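Local coordinates for protein discoidin-2 (Dictyostelium discoideum, PDB 2VMC) that binds galactose and N-acetylgalactosamine as a trimeric lectin and may be needed for spore formation, possibly in building the spore coat, at residues V169-R174 against N241-L246; R183-H188 against L233-W238; M217-K222 against L246-V251. All blocks are in the same frame, centred on the assembly; numbering follows the deposited sequence.

Contact 1 of 3, residues V169-R174 against N241-L246; sequences VSIGDR and NAVYDL. With A2G (2-acetamido-2-deoxy-alpha-D-galactopyranose), chain E.
Arg174 lays its guanidinium flat on the Tyr244 ring, the two planes only 2° from parallel and Arg174 CZ 3.9 Å from the centre of the Tyr244 ring, a cation-pi stack. The arginine chain bends at both chi2 and chi3, which brings its CD methylene over the same ring face as a CH-pi contact and turns NE and NH2 toward the backbone of the residue it covers. Both nitrogens hold Tyr244 O side-on, NE at 3.1 Å and NH2 at 3.0 Å; the oxygen lies at the guanidinium edge, in its plane, so the bonds fix the rotation of the group while the ring supports its face. The opposite face of Tyr244 carries the sugar: C4 of an N-acetylgalactosamine stands 3.7 Å from Tyr244 CD1. That sugar is hydrogen-bonded to Arg218 and Trp238 of the second subunit, placing the tyrosine at a carbohydrate site shared between chains. Tyr244 and Asp245 form a classic beta bulge opposite Asp209, within a three-stranded antiparallel sheet of the lectin-like region, with 242-254 in the middle and 163-170 at one edge. Beyond the bulge Asp245 turns OD1 to the backbone of the turn after strand 163-170, where Gly172 N donates to it at 3.0 Å, nearly straight at 176° but from above the carboxylate plane. Its other oxygen, OD2, forms a salt bridge with Lys207. Where strand 163-170 gives way to the turn, Ile171 N donates to Leu246 O (3.2 Å). Beside this bond Ile171 points inward, and its CD1 meets Val243 CG1 at 3.9 Å with the two side chains crossing at about a right angle, while also resting against Leu246 CB.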
loop_
_atom_site.group_PDB
_atom_site.type_symbol
_atom_site.label_atom_id
_atom_site.label_comp_id
_atom_site.label_asym_id
_atom_site.label_seq_id
_atom_site.Cartn_x
_atom_site.Cartn_y
_atom_site.Cartn_z
ATOM N N VAL A 169 -3.201 28.499 -7.238
ATOM C CA VAL A 169 -3.380 29.750 -6.521
ATOM C C VAL A 169 -2.792 30.904 -7.356
ATOM O O VAL A 169 -1.726 30.759 -7.964
ATOM C CB VAL A 169 -2.835 29.666 -5.041
ATOM C CG1 VAL A 169 -1.418 29.131 -4.990
ATOM C CG2 VAL A 169 -2.981 30.995 -4.284
ATOM N N SER A 170 -3.508 32.023 -7.382
ATOM C CA SER A 170 -3.089 33.227 -8.138
ATOM C C SER A 170 -3.209 34.466 -7.253
ATOM O O SER A 170 -3.925 34.436 -6.241
ATOM C CB SER A 170 -3.998 33.441 -9.359
ATOM O OG SER A 170 -3.900 32.386 -10.306
ATOM N N ILE A 171 -2.559 35.564 -7.652
ATOM C CA ILE A 171 -2.804 36.880 -6.988
ATOM C C ILE A 171 -4.276 37.303 -7.209
ATOM O O ILE A 171 -5.003 37.632 -6.253
ATOM C CB ILE A 171 -1.838 38.006 -7.490
ATOM C CG1 ILE A 171 -0.365 37.558 -7.355
ATOM C CG2 ILE A 171 -2.082 39.319 -6.696
ATOM C CD1 ILE A 171 0.665 38.487 -7.979
ATOM N N GLY A 172 -4.709 37.277 -8.463
ATOM C CA GLY A 172 -6.120 37.471 -8.807
ATOM C C GLY A 172 -6.549 38.923 -8.770
ATOM O O GLY A 172 -7.720 39.226 -9.008
ATOM N N ASP A 173 -5.604 39.817 -8.472
ATOM C CA ASP A 173 -5.871 41.258 -8.438
ATOM C C ASP A 173 -4.596 42.101 -8.614
ATOM O O ASP A 173 -3.530 41.546 -8.878
ATOM C CB ASP A 173 -6.668 41.665 -7.166
ATOM C CG ASP A 173 -5.824 41.690 -5.892
ATOM O OD1 ASP A 173 -4.579 41.485 -5.912
ATOM O OD2 ASP A 173 -6.441 41.929 -4.828
ATOM N N ARG A 174 -4.716 43.432 -8.481
ATOM C CA ARG A 174 -3.577 44.316 -8.781
ATOM C C ARG A 174 -2.714 44.697 -7.555
ATOM O O ARG A 174 -1.995 45.712 -7.578
ATOM C CB ARG A 174 -4.033 45.579 -9.537
ATOM C CG ARG A 174 -4.936 45.322 -10.742
ATOM C CD ARG A 174 -4.240 44.583 -11.913
ATOM N NE ARG A 174 -4.094 43.120 -11.734
ATOM C CZ ARG A 174 -5.059 42.208 -11.921
ATOM N NH1 ARG A 174 -6.283 42.590 -12.287
ATOM N NH2 ARG A 174 -4.804 40.900 -11.749
ATOM N N ASN A 241 9.414 46.638 -9.801
ATOM C CA ASN A 241 8.571 45.841 -10.696
ATOM C C ASN A 241 7.074 45.955 -10.393
ATOM O O ASN A 241 6.671 45.924 -9.226
ATOM C CB ASN A 241 8.967 44.361 -10.637
ATOM C CG ASN A 241 10.342 44.103 -11.239
ATOM O OD1 ASN A 241 11.346 44.383 -10.622
ATOM N ND2 ASN A 241 10.371 43.571 -12.460
ATOM N N ALA A 242 6.278 46.074 -11.453
ATOM C CA ALA A 242 4.809 46.027 -11.373
ATOM C C ALA A 242 4.351 44.638 -11.828
ATOM O O ALA A 242 4.419 44.300 -13.046
ATOM C CB ALA A 242 4.186 47.122 -12.276
ATOM N N VAL A 243 3.913 43.832 -10.865
ATOM C CA VAL A 243 3.409 42.479 -11.136
ATOM C C VAL A 243 1.878 42.516 -11.230
ATOM O O VAL A 243 1.197 42.830 -10.256
ATOM C CB VAL A 243 3.897 41.456 -10.055
ATOM C CG1 VAL A 243 3.285 40.077 -10.311
ATOM C CG2 VAL A 243 5.430 41.389 -10.012
ATOM N N TYR A 244 1.361 42.218 -12.424
ATOM C CA TYR A 244 -0.078 42.253 -12.721
ATOM C C TYR A 244 -0.798 40.994 -12.187
ATOM O O TYR A 244 -1.814 41.098 -11.464
ATOM C CB TYR A 244 -0.292 42.431 -14.241
ATOM C CG TYR A 244 -1.695 42.815 -14.633
ATOM C CD1 TYR A 244 -2.030 44.161 -14.869
ATOM C CD2 TYR A 244 -2.682 41.847 -14.790
ATOM C CE1 TYR A 244 -3.311 44.514 -15.253
ATOM C CE2 TYR A 244 -3.979 42.186 -15.178
ATOM C CZ TYR A 244 -4.276 43.526 -15.405
ATOM O OH TYR A 244 -5.547 43.884 -15.772
ATOM N N ASP A 245 -0.260 39.816 -12.511
ATOM C CA ASP A 245 -0.761 38.545 -11.934
ATOM C C ASP A 245 0.337 37.470 -11.963
ATOM O O ASP A 245 1.295 37.568 -12.751
ATOM C CB ASP A 245 -2.021 38.074 -12.687
ATOM C CG ASP A 245 -2.878 37.074 -11.890
ATOM O OD1 ASP A 245 -2.702 36.937 -10.663
ATOM O OD2 ASP A 245 -3.757 36.426 -12.515
ATOM N N LEU A 246 0.215 36.474 -11.076
ATOM C CA LEU A 246 1.084 35.284 -11.076
ATOM C C LEU A 246 0.207 34.114 -10.687
ATOM O O LEU A 246 -0.706 34.301 -9.865
ATOM C CB LEU A 246 2.204 35.387 -10.036
ATOM C CG LEU A 246 3.362 36.353 -10.309
ATOM C CD1 LEU A 246 4.202 36.583 -9.020
ATOM C CD2 LEU A 246 4.230 35.904 -11.496
HETATM O O5 A2G E . -2.039 45.097 -20.039
HETATM C C1 A2G E . -3.328 44.679 -20.498
HETATM O O1 A2G E . -4.349 45.364 -19.761
HETATM C C2 A2G E . -3.489 43.172 -20.314
HETATM N N2 A2G E . -4.833 42.738 -20.681
HETATM C C3 A2G E . -3.158 42.693 -18.879
HETATM O O3 A2G E . -3.198 41.261 -18.741
HETATM C C4 A2G E . -1.797 43.228 -18.417
HETATM O O4 A2G E . -0.732 42.558 -19.096
HETATM C C5 A2G E . -1.744 44.748 -18.680
HETATM C C6 A2G E . -0.394 45.345 -18.302
HETATM O O6 A2G E . -0.539 46.780 -18.345
HETATM C C7 A2G E . -5.143 42.458 -21.957
HETATM O O7 A2G E . -4.309 42.528 -22.866
HETATM C C8 A2G E . -6.578 42.057 -22.181
HETATM O O HOH W 1 -0.866 42.226 -8.568
HETATM O O HOH W 2 -6.328 38.755 -12.508
#

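Contact 2 of 3, residues R183-H188 against L233-W238; sequences RTIVRH and LTFITW. With A2G (2-acetamido-2-deoxy-alpha-D-galactopyranose), chain B.
Ile185 and Phe235 meet obliquely on the inward face of two antiparallel strands, with Ile185 CD1 3.5 Å from Phe235 CD2. The isoleucine places CG1 between its backbone N and carbonyl carbon (chi1 55°), and from there CD1 leans across to the ring. Two residues along, on the same face, Arg187 lays its aliphatic CG against Phe235 CE2 at 3.7 Å, the two side chains crossing at about a right angle; its guanidinium leads away from strand 233-237 to a salt bridge with Asp173, with Ile185 CD1 over one of its faces. Leu233 CD1 covers one face of the Phe235 ring. Beneath these side chains the backbones are joined by three hydrogen-bonded pairs, Arg183 with Thr237, Ile185 with Phe235 and Arg187 with Leu233, each bonded in both directions; the Phe235 N to Ile185 O bond is 2.8 Å long. Strand 183-190 is thereby the outer member of a three-stranded antiparallel sheet, with 230-237 in the middle and 216-224 beyond, one half of the lectin-like beta-sandwich. Val169 and Leu246 of the facing sheet, with Ile171 from the turn after strand 163-170, pack against Phe235. At the end of the same face Arg183 bends at chi3 to set its guanidinium over Thr237, whose CG2 lies 3.6 Å from Arg183 NH1; Gly181 O, Asn241 O and Gly239 O hold its nitrogens. The other side is more open to solvent and more loosely packed: Thr184 CG2 lies 3.9 Å from Ile236 CG1, and exposed Val186 puts CG2 just as far from Thr234 OG1, which is hydrogen-bonded to Glu224. Past the strand end Trp238 turns its indole edge to N-acetylgalactosamine: Trp238 NE1 donates to the sugar O3 at 2.9 Å, nearly straight at 170°.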
loop_
_atom_site.group_PDB
_atom_site.type_symbol
_atom_site.label_atom_id
_atom_site.label_comp_id
_atom_site.label_asym_id
_atom_site.label_seq_id
_atom_site.Cartn_x
_atom_site.Cartn_y
_atom_site.Cartn_z
ATOM N N ARG A 183 7.651 44.242 -1.792
ATOM C CA ARG A 183 6.196 44.226 -1.649
ATOM C C ARG A 183 5.709 42.772 -1.748
ATOM O O ARG A 183 6.097 42.022 -2.670
ATOM C CB ARG A 183 5.514 45.122 -2.712
ATOM C CG ARG A 183 5.900 46.631 -2.590
ATOM C CD ARG A 183 5.784 47.415 -3.906
ATOM N NE ARG A 183 6.937 47.144 -4.772
ATOM C CZ ARG A 183 6.870 46.721 -6.045
ATOM N NH1 ARG A 183 5.697 46.587 -6.677
ATOM N NH2 ARG A 183 7.994 46.471 -6.708
ATOM N N THR A 184 4.878 42.372 -0.786
ATOM C CA THR A 184 4.374 40.987 -0.732
ATOM C C THR A 184 2.881 40.930 -0.435
ATOM O O THR A 184 2.334 41.835 0.187
ATOM C CB THR A 184 5.118 40.104 0.308
ATOM O OG1 THR A 184 4.861 40.585 1.650
ATOM C CG2 THR A 184 6.596 40.096 0.042
ATOM N N ILE A 185 2.221 39.876 -0.898
ATOM C CA ILE A 185 0.835 39.601 -0.508
ATOM C C ILE A 185 0.698 38.117 -0.210
ATOM O O ILE A 185 1.485 37.293 -0.706
ATOM C CB ILE A 185 -0.247 40.044 -1.550
ATOM C CG1 ILE A 185 -0.009 39.446 -2.947
ATOM C CG2 ILE A 185 -0.372 41.575 -1.594
ATOM C CD1 ILE A 185 -0.704 38.096 -3.134
ATOM N N VAL A 186 -0.290 37.782 0.606
ATOM C CA VAL A 186 -0.481 36.399 0.985
ATOM C C VAL A 186 -1.814 35.926 0.453
ATOM O O VAL A 186 -2.811 36.638 0.552
ATOM C CB VAL A 186 -0.441 36.206 2.535
ATOM C CG1 VAL A 186 -0.540 34.739 2.864
ATOM C CG2 VAL A 186 0.840 36.732 3.087
ATOM N N ARG A 187 -1.831 34.724 -0.116
ATOM C CA ARG A 187 -3.099 34.051 -0.416
ATOM C C ARG A 187 -3.199 32.801 0.449
ATOM O O ARG A 187 -2.349 31.910 0.345
ATOM C CB ARG A 187 -3.211 33.709 -1.920
ATOM C CG ARG A 187 -3.308 34.944 -2.857
ATOM C CD ARG A 187 -4.629 35.697 -2.651
ATOM N NE ARG A 187 -4.669 36.957 -3.389
ATOM C CZ ARG A 187 -4.401 38.159 -2.882
ATOM N NH1 ARG A 187 -4.073 38.311 -1.605
ATOM N NH2 ARG A 187 -4.471 39.231 -3.668
ATOM N N HIS A 188 -4.199 32.747 1.332
ATOM C CA HIS A 188 -4.380 31.527 2.103
ATOM C C HIS A 188 -5.109 30.486 1.297
ATOM O O HIS A 188 -6.135 30.753 0.659
ATOM C CB HIS A 188 -5.023 31.705 3.488
ATOM C CG HIS A 188 -4.771 30.535 4.395
ATOM N ND1 HIS A 188 -3.686 30.468 5.247
ATOM C CD2 HIS A 188 -5.428 29.360 4.534
ATOM C CE1 HIS A 188 -3.703 29.316 5.888
ATOM N NE2 HIS A 188 -4.750 28.625 5.472
ATOM N N LEU A 233 0.424 30.986 0.376
ATOM C CA LEU A 233 1.293 31.280 -0.769
ATOM C C LEU A 233 1.616 32.767 -0.656
ATOM O O LEU A 233 0.739 33.620 -0.797
ATOM C CB LEU A 233 0.617 30.992 -2.122
ATOM C CG LEU A 233 1.502 30.758 -3.385
ATOM C CD1 LEU A 233 2.657 31.784 -3.578
ATOM C CD2 LEU A 233 2.066 29.376 -3.427
ATOM N N THR A 234 2.872 33.057 -0.361
ATOM C CA THR A 234 3.316 34.422 -0.314
ATOM C C THR A 234 3.895 34.779 -1.681
ATOM O O THR A 234 4.813 34.116 -2.164
ATOM C CB THR A 234 4.323 34.613 0.820
ATOM O OG1 THR A 234 3.682 34.285 2.066
ATOM C CG2 THR A 234 4.852 36.045 0.843
ATOM N N PHE A 235 3.325 35.815 -2.297
ATOM C CA PHE A 235 3.747 36.296 -3.625
ATOM C C PHE A 235 4.605 37.524 -3.384
ATOM O O PHE A 235 4.213 38.406 -2.610
ATOM C CB PHE A 235 2.523 36.691 -4.480
ATOM C CG PHE A 235 1.663 35.527 -4.929
ATOM C CD1 PHE A 235 1.829 34.971 -6.197
ATOM C CD2 PHE A 235 0.647 35.019 -4.109
ATOM C CE1 PHE A 235 1.020 33.898 -6.635
ATOM C CE2 PHE A 235 -0.160 33.939 -4.537
ATOM C CZ PHE A 235 0.028 33.392 -5.808
ATOM N N ILE A 236 5.762 37.592 -4.050
ATOM C CA ILE A 236 6.802 38.552 -3.702
ATOM C C ILE A 236 7.316 39.263 -4.958
ATOM O O ILE A 236 7.563 38.605 -5.981
ATOM C CB ILE A 236 8.004 37.805 -3.057
ATOM C CG1 ILE A 236 7.522 36.901 -1.906
ATOM C CG2 ILE A 236 9.122 38.810 -2.625
ATOM C CD1 ILE A 236 8.578 35.975 -1.370
ATOM N N THR A 237 7.480 40.584 -4.866
ATOM C CA THR A 237 8.271 41.319 -5.863
ATOM C C THR A 237 9.105 42.349 -5.111
ATOM O O THR A 237 8.907 42.542 -3.905
ATOM C CB THR A 237 7.412 41.914 -7.037
ATOM O OG1 THR A 237 8.272 42.320 -8.119
ATOM C CG2 THR A 237 6.507 43.084 -6.588
ATOM N N TRP A 238 10.077 42.943 -5.794
ATOM C CA TRP A 238 10.991 43.922 -5.161
ATOM C C TRP A 238 11.582 44.818 -6.258
ATOM O O TRP A 238 11.135 44.752 -7.402
ATOM C CB TRP A 238 12.057 43.249 -4.249
ATOM C CG TRP A 238 13.062 42.326 -4.971
ATOM C CD1 TRP A 238 14.371 42.604 -5.229
ATOM C CD2 TRP A 238 12.832 40.983 -5.453
ATOM N NE1 TRP A 238 14.969 41.551 -5.874
ATOM C CE2 TRP A 238 14.048 40.540 -6.037
ATOM C CE3 TRP A 238 11.713 40.132 -5.485
ATOM C CZ2 TRP A 238 14.187 39.259 -6.640
ATOM C CZ3 TRP A 238 11.841 38.854 -6.075
ATOM C CH2 TRP A 238 13.078 38.434 -6.659
HETATM O O5 A2G B . 19.143 44.723 -8.540
HETATM C C1 A2G B . 19.113 44.850 -7.116
HETATM O O1 A2G B . 20.447 44.785 -6.596
HETATM C C2 A2G B . 18.271 43.733 -6.504
HETATM N N2 A2G B . 18.309 43.783 -5.046
HETATM C C3 A2G B . 18.685 42.322 -6.990
HETATM O O3 A2G B . 17.817 41.281 -6.503
HETATM C C4 A2G B . 18.767 42.264 -8.521
HETATM O O4 A2G B . 17.460 42.294 -9.098
HETATM C C5 A2G B . 19.613 43.455 -9.019
HETATM C C6 A2G B . 19.690 43.502 -10.540
HETATM O O6 A2G B . 20.695 44.480 -10.882
HETATM C C7 A2G B . 17.470 44.576 -4.362
HETATM O O7 A2G B . 16.619 45.273 -4.925
HETATM C C8 A2G B . 17.654 44.544 -2.867
#

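Contact 3 of 3, residues M217-K222 against L246-V251; sequences MRWEGK and LTFDYV. With A2G (2-acetamido-2-deoxy-alpha-D-galactopyranose), chain B.
Phe248 brings the CZ end of its ring obliquely onto the bare backbone of Gly221, CZ 3.6 Å from Gly221 CA; the glycine has no side chain, and the ring comes directly onto its main chain. The ring reaches across from the other strand with CG anti to its own carbonyl carbon (chi1 -69°). Its CZ also touches Trp219 CZ3 at 3.9 Å, the two aromatic side chains crossing at a slant. Trp219 holds CG between its backbone N and carbonyl carbon (chi1 60°), which lays the indole along the interior where Leu246 can cover it: Leu246 CD2 sits over one face, offset from the centre of the indole and 4.2 Å from the centre of the five-membered ring, as a CH-pi contact. The second methyl, Leu246 CD1, lies 3.9 Å from Trp219 CB, and Met217 SD stands at the indole edge, in its plane. No hydrogen bond joins the two segments; their strand axes pass 9.0 Å apart, so the gap is bridged by side chains, with Phe248 reaching the backbone of Gly221. On the outer side of strand 217-222, Arg218 extends from CG to NE and meets N-acetylgalactosamine, NE donating to the sugar O4 at 2.8 Å and NH2 to its O5 at 3.3 Å. A salt bridge to Asp213 and a bond to Asn241 hold its remaining nitrogen, NH1. Met217 to Glu220 also pair antiparallel with a strand of the third subunit, carrying the sheet across the interface. The two strand segments, from facing sheets, cross at -34°; such packing round an apolar, aromatic interior is characteristic of a beta-sandwich, here the H-type lectin domain.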
loop_
_atom_site.group_PDB
_atom_site.type_symbol
_atom_site.label_atom_id
_atom_site.label_comp_id
_atom_site.label_asym_id
_atom_site.label_seq_id
_atom_site.Cartn_x
_atom_site.Cartn_y
_atom_site.Cartn_z
ATOM N N MET A 217 13.538 41.633 -14.500
ATOM C CA MET A 217 12.354 40.889 -14.020
ATOM C C MET A 217 12.619 40.355 -12.621
ATOM O O MET A 217 13.688 39.792 -12.366
ATOM C CB MET A 217 12.002 39.734 -14.975
ATOM C CG MET A 217 10.776 38.864 -14.546
ATOM S SD MET A 217 9.261 39.860 -14.463
ATOM C CE MET A 217 8.794 39.893 -16.210
ATOM N N ARG A 218 11.668 40.597 -11.710
ATOM C CA ARG A 218 11.734 40.120 -10.323
ATOM C C ARG A 218 10.369 39.581 -9.856
ATOM O O ARG A 218 9.395 40.344 -9.756
ATOM C CB ARG A 218 12.209 41.239 -9.360
ATOM C CG ARG A 218 13.528 41.948 -9.733
ATOM C CD ARG A 218 13.821 43.096 -8.727
ATOM N NE ARG A 218 15.063 43.804 -9.044
ATOM C CZ ARG A 218 15.111 44.944 -9.734
ATOM N NH1 ARG A 218 13.988 45.514 -10.158
ATOM N NH2 ARG A 218 16.287 45.532 -9.961
ATOM N N TRP A 219 10.302 38.272 -9.572
ATOM C CA TRP A 219 9.125 37.682 -8.927
ATOM C C TRP A 219 9.523 36.414 -8.160
ATOM O O TRP A 219 10.494 35.739 -8.493
ATOM C CB TRP A 219 7.937 37.403 -9.905
ATOM C CG TRP A 219 8.224 36.435 -11.071
ATOM C CD1 TRP A 219 8.506 36.780 -12.366
ATOM C CD2 TRP A 219 8.230 34.985 -11.038
ATOM N NE1 TRP A 219 8.690 35.649 -13.138
ATOM C CE2 TRP A 219 8.525 34.536 -12.351
ATOM C CE3 TRP A 219 8.012 34.028 -10.025
ATOM C CZ2 TRP A 219 8.618 33.164 -12.685
ATOM C CZ3 TRP A 219 8.102 32.666 -10.347
ATOM C CH2 TRP A 219 8.396 32.245 -11.678
ATOM N N GLU A 220 8.763 36.114 -7.118
ATOM C CA GLU A 220 8.987 34.904 -6.341
ATOM C C GLU A 220 7.677 34.465 -5.698
ATOM O O GLU A 220 6.809 35.289 -5.380
ATOM C CB GLU A 220 10.062 35.141 -5.258
ATOM C CG GLU A 220 10.450 33.893 -4.472
ATOM C CD GLU A 220 11.691 34.047 -3.608
ATOM O OE1 GLU A 220 12.244 35.170 -3.510
ATOM O OE2 GLU A 220 12.125 33.019 -3.036
ATOM N N GLY A 221 7.572 33.161 -5.480
ATOM C CA GLY A 221 6.507 32.588 -4.688
ATOM C C GLY A 221 7.147 31.676 -3.667
ATOM O O GLY A 221 8.197 31.055 -3.923
ATOM N N LYS A 222 6.539 31.618 -2.483
ATOM C CA LYS A 222 6.848 30.532 -1.560
ATOM C C LYS A 222 5.656 30.076 -0.723
ATOM O O LYS A 222 4.739 30.850 -0.420
ATOM C CB LYS A 222 8.067 30.828 -0.680
ATOM C CG LYS A 222 8.021 32.028 0.194
ATOM C CD LYS A 222 9.400 32.665 0.016
ATOM C CE LYS A 222 9.999 33.171 1.301
ATOM N NZ LYS A 222 11.374 33.766 1.012
ATOM N N LEU A 246 0.215 36.474 -11.076
ATOM C CA LEU A 246 1.084 35.284 -11.076
ATOM C C LEU A 246 0.207 34.114 -10.687
ATOM O O LEU A 246 -0.706 34.301 -9.865
ATOM C CB LEU A 246 2.204 35.387 -10.036
ATOM C CG LEU A 246 3.362 36.353 -10.309
ATOM C CD1 LEU A 246 4.202 36.583 -9.020
ATOM C CD2 LEU A 246 4.230 35.904 -11.496
ATOM N N THR A 247 0.462 32.945 -11.277
ATOM C CA THR A 247 -0.248 31.688 -10.890
ATOM C C THR A 247 0.736 30.538 -10.605
ATOM O O THR A 247 1.687 30.336 -11.353
ATOM C CB THR A 247 -1.256 31.225 -11.987
ATOM O OG1 THR A 247 -2.164 32.296 -12.298
ATOM C CG2 THR A 247 -2.065 29.983 -11.525
ATOM N N PHE A 248 0.488 29.799 -9.521
ATOM C CA PHE A 248 1.240 28.585 -9.195
ATOM C C PHE A 248 0.298 27.369 -9.081
ATOM O O PHE A 248 -0.836 27.494 -8.592
ATOM C CB PHE A 248 1.967 28.754 -7.847
ATOM C CG PHE A 248 3.098 29.750 -7.877
ATOM C CD1 PHE A 248 4.409 29.329 -8.156
ATOM C CD2 PHE A 248 2.866 31.117 -7.593
ATOM C CE1 PHE A 248 5.492 30.252 -8.193
ATOM C CE2 PHE A 248 3.956 32.056 -7.599
ATOM C CZ PHE A 248 5.258 31.621 -7.920
ATOM N N ASP A 249 0.780 26.218 -9.542
ATOM C CA ASP A 249 0.225 24.911 -9.146
ATOM C C ASP A 249 0.977 24.494 -7.898
ATOM O O ASP A 249 2.185 24.715 -7.808
ATOM C CB ASP A 249 0.424 23.868 -10.246
ATOM C CG ASP A 249 -0.779 23.754 -11.183
ATOM O OD1 ASP A 249 -1.845 24.348 -10.883
ATOM O OD2 ASP A 249 -0.664 23.067 -12.239
ATOM N N TYR A 250 0.271 23.907 -6.926
ATOM C CA TYR A 250 0.935 23.407 -5.726
ATOM C C TYR A 250 0.687 21.910 -5.627
ATOM O O TYR A 250 -0.347 21.420 -6.111
ATOM C CB TYR A 250 0.464 24.152 -4.448
ATOM C CG TYR A 250 -0.912 23.727 -3.900
ATOM C CD1 TYR A 250 -1.062 22.531 -3.149
ATOM C CD2 TYR A 250 -2.057 24.516 -4.115
ATOM C CE1 TYR A 250 -2.310 22.146 -2.652
ATOM C CE2 TYR A 250 -3.312 24.133 -3.615
ATOM C CZ TYR A 250 -3.427 22.943 -2.882
ATOM O OH TYR A 250 -4.668 22.574 -2.378
ATOM N N VAL A 251 1.661 21.200 -5.051
ATOM C CA VAL A 251 1.553 19.759 -4.745
ATOM C C VAL A 251 1.926 19.553 -3.266
ATOM O O VAL A 251 3.077 19.799 -2.839
ATOM C CB VAL A 251 2.449 18.870 -5.671
ATOM C CG1 VAL A 251 2.289 17.360 -5.301
ATOM C CG2 VAL A 251 2.125 19.083 -7.177
HETATM O O5 A2G B . 19.143 44.723 -8.540
HETATM C C1 A2G B . 19.113 44.850 -7.116
HETATM O O1 A2G B . 20.447 44.785 -6.596
HETATM C C2 A2G B . 18.271 43.733 -6.504
HETATM N N2 A2G B . 18.309 43.783 -5.046
HETATM C C3 A2G B . 18.685 42.322 -6.990
HETATM O O3 A2G B . 17.817 41.281 -6.503
HETATM C C4 A2G B . 18.767 42.264 -8.521
HETATM O O4 A2G B . 17.460 42.294 -9.098
HETATM C C5 A2G B . 19.613 43.455 -9.019
HETATM C C6 A2G B . 19.690 43.502 -10.540
HETATM O O6 A2G B . 20.695 44.480 -10.882
HETATM C C7 A2G B . 17.470 44.576 -4.362
HETATM O O7 A2G B . 16.619 45.273 -4.925
HETATM C C8 A2G B . 17.654 44.544 -2.867
#

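In the fold
Contacts 1, 2 and 3 lie 9 to 10 Å apart, centre to centre, in one lectin domain. Contact 1 lies on one sheet and the turn that follows its edge strand, contact 2 on the other sheet, and contact 3 spans the interior between them; Phe235 CE1 of contact 2 meets Phe248 CD2 of contact 3 at 3.5 Å. Polar links join them: Asn241 O to Arg183 NH1 (2.8 Å), Thr237 OG1 to Arg218 O (2.8 Å) and Ser170 OG to Thr247 OG1 (2.6 Å). Contacts 2 and 3 supply Trp238 and Arg218 to the same N-acetylgalactosamine, while Tyr244 of contact 1 touches another sugar, held by those two residues of the second subunit.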